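Local coordinates for protein cysteine desulfurase (Elizabethkingia anophelis NUHP1, PDB 5VPR) that is a pyridoxal 5'-phosphate enzyme that probably removes sulfur from L-cysteine to give L-alanine and passes the sulfur to a carrier, at residues L316-R321 and E397-L402; E55-N60 and T73-D78; K146-P151 and D164-E169. One frame throughout, in Å; residues are numbered along the deposited sequence.

Interaction 1. Residues L316-R321 and E397-L402; sequences LEYAQR and EEIDIL
Y318 and A319 of helix 305-324 pack against I399 and D400 of the C-terminal helix 396-413, joining two helices of the small domain of a fold-type I pyridoxal phosphate enzyme. The segments run nearly parallel, crossing at -22° with their axes 9.9 Å apart, and the chain comes closest where A319 faces I399, their CA atoms 5.9 Å from each other. A319, being small, lets I399 settle on the helix backbone: I399 CG2 lies 3.6 Å from A319 CA, and I399 CD1 reaches A319 CB at 3.8 Å. The same CG2 methyl also touches Y318 CD1 at 3.6 Å, approaching the ring obliquely, while CD1 of I399 sits by the ring edge. One branched side chain is thus wedged between alanine and tyrosine.

A319 also rests on V342 of strand 341-345 in the domain's antiparallel sheet, and both A319 and I399 touch F390 in the loop after strand 386-389. Farther out, the interface turns polar. Y318 has CG trans to its backbone N (chi1 -178°), which sends the ring across the gap between the helices and past I399. Its hydroxyl donates a hydrogen bond to D400, OH to OD1 being 2.6 Å, and engages the syn lone pair of that carboxylate oxygen. Ring and carboxylate planes stand 65° apart, with OD1 near the plane of the tyrosine at its edge. F396, just ahead on the C-terminal helix, adds an edge-to-face ring contact that is likely to limit the rotation of the Y318 ring.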
# COMPACT_ATOMS: atom_id res chain seq x y z
N LEU A 316 -12.55 -1.59 -12.06
CA LEU A 316 -11.43 -1.24 -12.93
C LEU A 316 -11.76 -1.54 -14.39
O LEU A 316 -11.57 -0.69 -15.26
CB LEU A 316 -10.19 -2.01 -12.47
CG LEU A 316 -8.86 -1.74 -13.17
CD1 LEU A 316 -8.50 -0.31 -12.93
CD2 LEU A 316 -7.76 -2.64 -12.62
N GLU A 317 -12.25 -2.75 -14.66
CA GLU A 317 -12.60 -3.10 -16.04
C GLU A 317 -13.65 -2.16 -16.60
O GLU A 317 -13.55 -1.71 -17.75
CB GLU A 317 -13.08 -4.55 -16.10
N TYR A 318 -14.68 -1.84 -15.81
CA TYR A 318 -15.74 -0.96 -16.27
C TYR A 318 -15.21 0.44 -16.56
O TYR A 318 -15.49 1.02 -17.61
CB TYR A 318 -16.86 -0.91 -15.23
CG TYR A 318 -18.05 -0.06 -15.62
CD1 TYR A 318 -18.32 1.14 -14.96
CD2 TYR A 318 -18.89 -0.45 -16.64
CE1 TYR A 318 -19.42 1.92 -15.33
CE2 TYR A 318 -19.97 0.31 -17.01
CZ TYR A 318 -20.24 1.49 -16.35
OH TYR A 318 -21.33 2.23 -16.75
N ALA A 319 -14.41 0.99 -15.64
CA ALA A 319 -13.89 2.33 -15.82
C ALA A 319 -12.98 2.41 -17.05
O ALA A 319 -13.11 3.32 -17.87
CB ALA A 319 -13.14 2.78 -14.56
N GLN A 320 -12.06 1.45 -17.19
CA GLN A 320 -11.17 1.47 -18.35
C GLN A 320 -11.97 1.34 -19.64
O GLN A 320 -11.65 1.99 -20.64
CB GLN A 320 -10.12 0.36 -18.23
CG GLN A 320 -9.16 0.34 -19.43
CD GLN A 320 -7.99 -0.62 -19.25
OE1 GLN A 320 -7.24 -0.54 -18.28
NE2 GLN A 320 -7.83 -1.53 -20.21
N ARG A 321 -13.02 0.52 -19.63
CA ARG A 321 -13.86 0.40 -20.81
C ARG A 321 -14.56 1.71 -21.14
O ARG A 321 -14.53 2.19 -22.28
CB ARG A 321 -14.89 -0.72 -20.60
CG ARG A 321 -15.13 -1.58 -21.80
CD ARG A 321 -16.04 -2.75 -21.47
NE ARG A 321 -17.43 -2.34 -21.29
CZ ARG A 321 -18.13 -2.53 -20.18
NH1 ARG A 321 -17.58 -3.15 -19.14
NH2 ARG A 321 -19.40 -2.12 -20.12
N GLU A 397 -21.93 3.63 -10.55
CA GLU A 397 -22.53 4.95 -10.76
C GLU A 397 -21.50 6.06 -10.62
O GLU A 397 -21.55 7.06 -11.34
CB GLU A 397 -23.69 5.16 -9.78
N GLU A 398 -20.53 5.88 -9.71
CA GLU A 398 -19.49 6.90 -9.57
C GLU A 398 -18.57 6.93 -10.78
O GLU A 398 -18.09 8.00 -11.16
CB GLU A 398 -18.68 6.66 -8.30
CG GLU A 398 -19.41 7.04 -7.02
CD GLU A 398 -18.60 6.70 -5.78
OE1 GLU A 398 -17.76 5.78 -5.85
OE2 GLU A 398 -18.82 7.35 -4.73
N ILE A 399 -18.31 5.77 -11.40
CA ILE A 399 -17.48 5.75 -12.60
C ILE A 399 -18.16 6.48 -13.75
O ILE A 399 -17.51 7.19 -14.52
CB ILE A 399 -17.12 4.30 -12.97
CG1 ILE A 399 -16.17 3.72 -11.90
CG2 ILE A 399 -16.52 4.25 -14.34
CD1 ILE A 399 -15.91 2.22 -12.03
N ASP A 400 -19.49 6.34 -13.88
CA ASP A 400 -20.20 7.10 -14.91
C ASP A 400 -20.08 8.60 -14.67
O ASP A 400 -19.93 9.37 -15.62
CB ASP A 400 -21.67 6.69 -14.95
CG ASP A 400 -21.86 5.24 -15.35
OD1 ASP A 400 -20.97 4.68 -16.04
OD2 ASP A 400 -22.89 4.66 -14.97
N ILE A 401 -20.12 9.02 -13.40
CA ILE A 401 -19.94 10.43 -13.07
C ILE A 401 -18.54 10.88 -13.48
O ILE A 401 -18.36 11.99 -14.01
CB ILE A 401 -20.20 10.66 -11.57
CG1 ILE A 401 -21.69 10.45 -11.27
CG2 ILE A 401 -19.75 12.05 -11.14
CD1 ILE A 401 -22.02 10.60 -9.81
N LEU A 402 -17.54 10.03 -13.26
CA LEU A 402 -16.18 10.32 -13.68
C LEU A 402 -16.09 10.45 -15.20
O LEU A 402 -15.52 11.41 -15.72
CB LEU A 402 -15.23 9.21 -13.19
CG LEU A 402 -13.84 9.22 -13.80
CD1 LEU A 402 -13.09 10.43 -13.31
CD2 LEU A 402 -13.07 7.95 -13.47

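Interaction 2. Residues E55-N60 and T73-D78; sequences EHYNAN and TEMMED
Y57 and M75 meet through a sulfur-aromatic contact at the surface, where the chain leaving helix 44-56 passes alongside helix 67-87. The two side chains cross at about a right angle. M75 SD lies 4.0 Å from the centroid of the Y57 ring and 31° off the ring normal, an oblique approach displaced toward the side of the ring that carries CD2. The closest ring atoms are accordingly Y57 CD2, 3.6 Å from M75 SD, and Y57 CG, 3.7 Å from it, rather than those near the phenol oxygen. The terminal methyl follows the sulfur, with M75 CE 3.8 Å from Y57 CD2.

Conformation explains how the thioether gets there. M75 leaves the helix with CG opposite the carbonyl carbon and continues extended through chi2 (172°), which carries the sulfur well clear of its own backbone; a bend at chi3 (59°) then turns the methyl to run beside the tyrosine. CB of the preceding residue, H56, lies over one face of the Y57 ring, 3.5 Å above the plane and over the centre, whereas M75 SD comes obliquely from the opposite side of the plane. V71, one helical turn before M75, also touches Y57, and I291 of helix 287-303 packs on M75.

Toward N60 the backbones draw nearer, but the side chains no longer meet. N60 O and T73 OG1 are 4.4 Å apart and each is bonded elsewhere, the carbonyl to S69 OG and the threonine hydroxyl to S69 O and H62 N. Those bonds tie the connecting loop to the first turns of helix 67-87, and the whole is a Met-aromatic contact at the loop that links helix 44-56 to helix 67-87.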
# COMPACT_ATOMS: atom_id res chain seq x y z
N GLU A 55 -11.42 6.64 25.33
CA GLU A 55 -12.39 6.90 26.38
C GLU A 55 -12.42 5.83 27.46
O GLU A 55 -12.99 6.08 28.53
CB GLU A 55 -13.79 7.08 25.79
CG GLU A 55 -13.88 8.33 24.92
CD GLU A 55 -15.28 8.65 24.50
OE1 GLU A 55 -15.50 9.75 23.95
OE2 GLU A 55 -16.17 7.82 24.74
N HIS A 56 -11.80 4.66 27.24
CA HIS A 56 -11.96 3.59 28.22
C HIS A 56 -10.67 2.90 28.66
O HIS A 56 -10.62 2.39 29.78
CB HIS A 56 -12.93 2.52 27.70
CG HIS A 56 -14.32 3.04 27.51
ND1 HIS A 56 -14.82 3.41 26.28
CD2 HIS A 56 -15.29 3.30 28.41
CE1 HIS A 56 -16.05 3.85 26.43
NE2 HIS A 56 -16.37 3.80 27.71
N TYR A 57 -9.65 2.84 27.81
CA TYR A 57 -8.52 1.95 28.12
C TYR A 57 -7.15 2.61 28.03
O TYR A 57 -6.14 1.92 28.17
CB TYR A 57 -8.55 0.73 27.19
CG TYR A 57 -9.91 0.09 27.10
CD1 TYR A 57 -10.44 -0.61 28.18
CD2 TYR A 57 -10.66 0.20 25.94
CE1 TYR A 57 -11.69 -1.20 28.10
CE2 TYR A 57 -11.92 -0.39 25.86
CZ TYR A 57 -12.43 -1.08 26.94
OH TYR A 57 -13.67 -1.66 26.85
N ASN A 58 -7.08 3.92 27.79
CA ASN A 58 -5.80 4.54 27.49
C ASN A 58 -4.86 4.50 28.69
O ASN A 58 -5.22 4.93 29.79
CB ASN A 58 -6.02 5.98 27.02
CG ASN A 58 -4.74 6.75 26.91
OD1 ASN A 58 -4.47 7.68 27.68
ND2 ASN A 58 -3.92 6.36 25.96
N ALA A 59 -3.65 3.98 28.47
CA ALA A 59 -2.59 3.86 29.47
C ALA A 59 -1.34 3.43 28.72
O ALA A 59 -1.44 2.96 27.58
CB ALA A 59 -2.94 2.84 30.58
N ASN A 60 -0.17 3.58 29.34
CA ASN A 60 1.00 3.10 28.62
C ASN A 60 1.09 1.59 28.75
O ASN A 60 0.47 0.98 29.61
CB ASN A 60 2.30 3.76 29.08
CG ASN A 60 3.25 4.05 27.88
OD1 ASN A 60 3.26 3.32 26.87
ND2 ASN A 60 4.03 5.13 27.99
N THR A 73 -2.24 -3.02 27.04
CA THR A 73 -1.20 -3.89 26.50
C THR A 73 -1.81 -5.08 25.77
O THR A 73 -1.40 -5.44 24.66
CB THR A 73 -0.29 -4.38 27.63
OG1 THR A 73 0.28 -3.25 28.31
CG2 THR A 73 0.83 -5.26 27.09
N GLU A 74 -2.81 -5.71 26.40
CA GLU A 74 -3.46 -6.88 25.81
C GLU A 74 -4.16 -6.52 24.50
O GLU A 74 -4.12 -7.30 23.53
CB GLU A 74 -4.45 -7.45 26.82
CG GLU A 74 -5.14 -8.73 26.41
CD GLU A 74 -5.96 -9.31 27.55
OE1 GLU A 74 -5.94 -8.73 28.66
OE2 GLU A 74 -6.62 -10.35 27.33
N MET A 75 -4.82 -5.37 24.45
CA MET A 75 -5.51 -4.96 23.23
C MET A 75 -4.53 -4.74 22.09
O MET A 75 -4.81 -5.11 20.94
CB MET A 75 -6.32 -3.69 23.48
CG MET A 75 -7.53 -3.89 24.40
SD MET A 75 -8.32 -2.32 24.84
CE MET A 75 -8.79 -1.66 23.23
N MET A 76 -3.37 -4.14 22.38
CA MET A 76 -2.39 -3.94 21.31
C MET A 76 -1.83 -5.27 20.84
O MET A 76 -1.61 -5.46 19.63
CB MET A 76 -1.26 -3.01 21.78
CG MET A 76 -0.56 -2.30 20.61
SD MET A 76 0.79 -1.21 21.10
CE MET A 76 2.12 -2.42 21.26
N GLU A 77 -1.62 -6.22 21.77
CA GLU A 77 -1.13 -7.54 21.38
C GLU A 77 -2.19 -8.33 20.64
O GLU A 77 -1.86 -9.09 19.71
CB GLU A 77 -0.63 -8.33 22.60
CG GLU A 77 0.64 -7.76 23.24
CD GLU A 77 1.75 -7.48 22.22
OE1 GLU A 77 2.08 -8.39 21.42
OE2 GLU A 77 2.30 -6.35 22.22
N ASP A 78 -3.46 -8.18 21.01
CA ASP A 78 -4.54 -8.74 20.20
C ASP A 78 -4.49 -8.20 18.77
O ASP A 78 -4.70 -8.94 17.80
CB ASP A 78 -5.91 -8.43 20.80
CG ASP A 78 -6.16 -9.15 22.11
OD1 ASP A 78 -5.46 -10.14 22.41
OD2 ASP A 78 -7.07 -8.72 22.85

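Interaction 3. Residues K146-P151 and D164-E169; sequences KLRVIP and DEWLSE
Strand 146-150 runs extended past the end of helix 163-166, and R148 and W166 face each other with CA atoms 8.6 Å apart, just before L167 leaves the helical conformation. Between them the guanidinium of R148 lies flat on the indole in a cation-pi stack. CZ of R148 is 3.6 Å from the centroid of the five-membered ring of W166 and 14° off its normal, while the two planes are inclined by 27°. The tilt brings NH1 of R148 close over W166 CG, at 3.2 Å, and NH2 over W166 CD1, at 3.4 Å. Arginine wraps along the indole: its CB makes a CH-pi contact 4.2 Å from the centroid of the six-membered ring, and the bend at chi3 (79°) folds the guanidinium back over the five-membered one. R148 NH1 also forms a salt bridge with E121, at the start of the adjacent strand, which probably steadies the guanidinium over the ring.

Strand 146-150 is an outermost strand of the seven-stranded sheet in the large domain of the fold-type I enzymes, and the helix belongs to the beta-alpha-beta crossover that leads to strand 171-177, beyond strand 121-125. The indole bridges this connection. Its far edge points at the strand backbone, where V149 O lies near the ring plane in a close contact, 2.9 Å from W166 CH2, that is not a hydrogen bond. I150 CG1 approaches W166 CZ3 at 4.2 Å, and P151 CD stands equally far from W166 CH2. Beside them, I123 of strand 121-125 touches both I150 and W166.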
# COMPACT_ATOMS: atom_id res chain seq x y z
N LYS A 146 27.13 -0.67 -4.29
CA LYS A 146 26.62 -0.13 -5.55
C LYS A 146 25.12 -0.38 -5.65
O LYS A 146 24.67 -1.53 -5.52
CB LYS A 146 27.34 -0.76 -6.74
N LEU A 147 24.36 0.69 -5.87
CA LEU A 147 22.92 0.60 -6.06
C LEU A 147 22.61 0.31 -7.52
O LEU A 147 23.19 0.93 -8.42
CB LEU A 147 22.24 1.90 -5.62
CG LEU A 147 20.71 1.91 -5.59
CD1 LEU A 147 20.18 1.16 -4.39
CD2 LEU A 147 20.19 3.34 -5.61
N ARG A 148 21.70 -0.63 -7.77
CA ARG A 148 21.26 -0.97 -9.12
C ARG A 148 19.74 -0.92 -9.17
O ARG A 148 19.06 -1.33 -8.23
CB ARG A 148 21.78 -2.34 -9.54
CG ARG A 148 23.17 -2.65 -9.01
CD ARG A 148 23.69 -3.93 -9.58
NE ARG A 148 24.20 -3.73 -10.93
CZ ARG A 148 24.64 -4.71 -11.72
NH1 ARG A 148 24.63 -5.97 -11.29
NH2 ARG A 148 25.09 -4.44 -12.93
N VAL A 149 19.21 -0.42 -10.28
CA VAL A 149 17.79 -0.15 -10.41
C VAL A 149 17.24 -0.97 -11.56
O VAL A 149 17.76 -0.89 -12.68
CB VAL A 149 17.51 1.35 -10.63
CG1 VAL A 149 16.01 1.61 -10.67
CG2 VAL A 149 18.18 2.16 -9.54
N ILE A 150 16.22 -1.76 -11.28
CA ILE A 150 15.57 -2.52 -12.35
C ILE A 150 14.85 -1.55 -13.28
O ILE A 150 14.04 -0.73 -12.82
CB ILE A 150 14.59 -3.54 -11.76
CG1 ILE A 150 15.34 -4.54 -10.87
CG2 ILE A 150 13.85 -4.27 -12.88
CD1 ILE A 150 14.43 -5.48 -10.12
N PRO A 151 15.12 -1.58 -14.59
CA PRO A 151 14.48 -0.62 -15.49
C PRO A 151 13.00 -0.94 -15.67
O PRO A 151 12.55 -2.07 -15.47
CB PRO A 151 15.24 -0.79 -16.81
CG PRO A 151 16.39 -1.71 -16.52
CD PRO A 151 16.02 -2.50 -15.30
N ASP A 164 18.75 -11.84 -14.23
CA ASP A 164 19.52 -13.00 -14.69
C ASP A 164 21.00 -12.68 -14.83
O ASP A 164 21.84 -13.57 -14.66
CB ASP A 164 18.94 -13.51 -16.01
CG ASP A 164 17.60 -14.21 -15.84
OD1 ASP A 164 17.17 -14.40 -14.68
OD2 ASP A 164 16.99 -14.57 -16.87
N GLU A 165 21.34 -11.43 -15.14
CA GLU A 165 22.74 -11.01 -15.24
C GLU A 165 23.26 -10.33 -13.98
O GLU A 165 24.46 -10.45 -13.68
CB GLU A 165 22.92 -10.07 -16.44
N TRP A 166 22.41 -9.64 -13.22
CA TRP A 166 22.86 -8.86 -12.06
C TRP A 166 23.06 -9.71 -10.80
O TRP A 166 23.93 -9.39 -9.98
CB TRP A 166 21.87 -7.75 -11.73
CG TRP A 166 21.80 -6.65 -12.73
CD1 TRP A 166 22.54 -6.54 -13.88
CD2 TRP A 166 20.95 -5.51 -12.68
NE1 TRP A 166 22.18 -5.38 -14.55
CE2 TRP A 166 21.21 -4.73 -13.83
CE3 TRP A 166 19.98 -5.06 -11.77
CZ2 TRP A 166 20.55 -3.54 -14.09
CZ3 TRP A 166 19.32 -3.87 -12.04
CH2 TRP A 166 19.61 -3.13 -13.19
N LEU A 167 22.25 -10.74 -10.59
CA LEU A 167 22.31 -11.48 -9.33
C LEU A 167 23.62 -12.24 -9.21
O LEU A 167 24.05 -12.90 -10.16
CB LEU A 167 21.12 -12.44 -9.23
CG LEU A 167 19.76 -11.75 -9.06
CD1 LEU A 167 18.61 -12.73 -9.28
CD2 LEU A 167 19.68 -11.09 -7.69
N SER A 168 24.27 -12.13 -8.05
CA SER A 168 25.53 -12.83 -7.82
C SER A 168 25.75 -12.95 -6.31
O SER A 168 24.88 -12.59 -5.50
CB SER A 168 26.69 -12.10 -8.50
OG SER A 168 26.94 -10.87 -7.84
N GLU A 169 26.93 -13.45 -5.93
CA GLU A 169 27.32 -13.47 -4.52
C GLU A 169 27.41 -12.06 -3.94
O GLU A 169 27.44 -11.91 -2.72
CB GLU A 169 28.66 -14.18 -4.33
CG GLU A 169 29.88 -13.32 -4.66
CD GLU A 169 30.16 -13.21 -6.16
OE1 GLU A 169 29.28 -13.57 -6.98
OE2 GLU A 169 31.28 -12.78 -6.53

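In the fold
The three contacts lie far apart on one chain, their centres about 39 to 45 Å from one another, and share no helix or strand. Interaction 1 is the most buried: two long helices of the small domain enclose aliphatic groups, with a single hydrogen bond toward the outside. Interactions 2 and 3 are surface contacts between elements close in sequence, and neither has a hydrogen bond between its segments. Both rely on an aromatic ring, but interaction 2 sets a neutral thioether against tyrosine at the loop linking two helices, whereas interaction 3 lays a charged guanidinium on tryptophan at the border of the large-domain sheet.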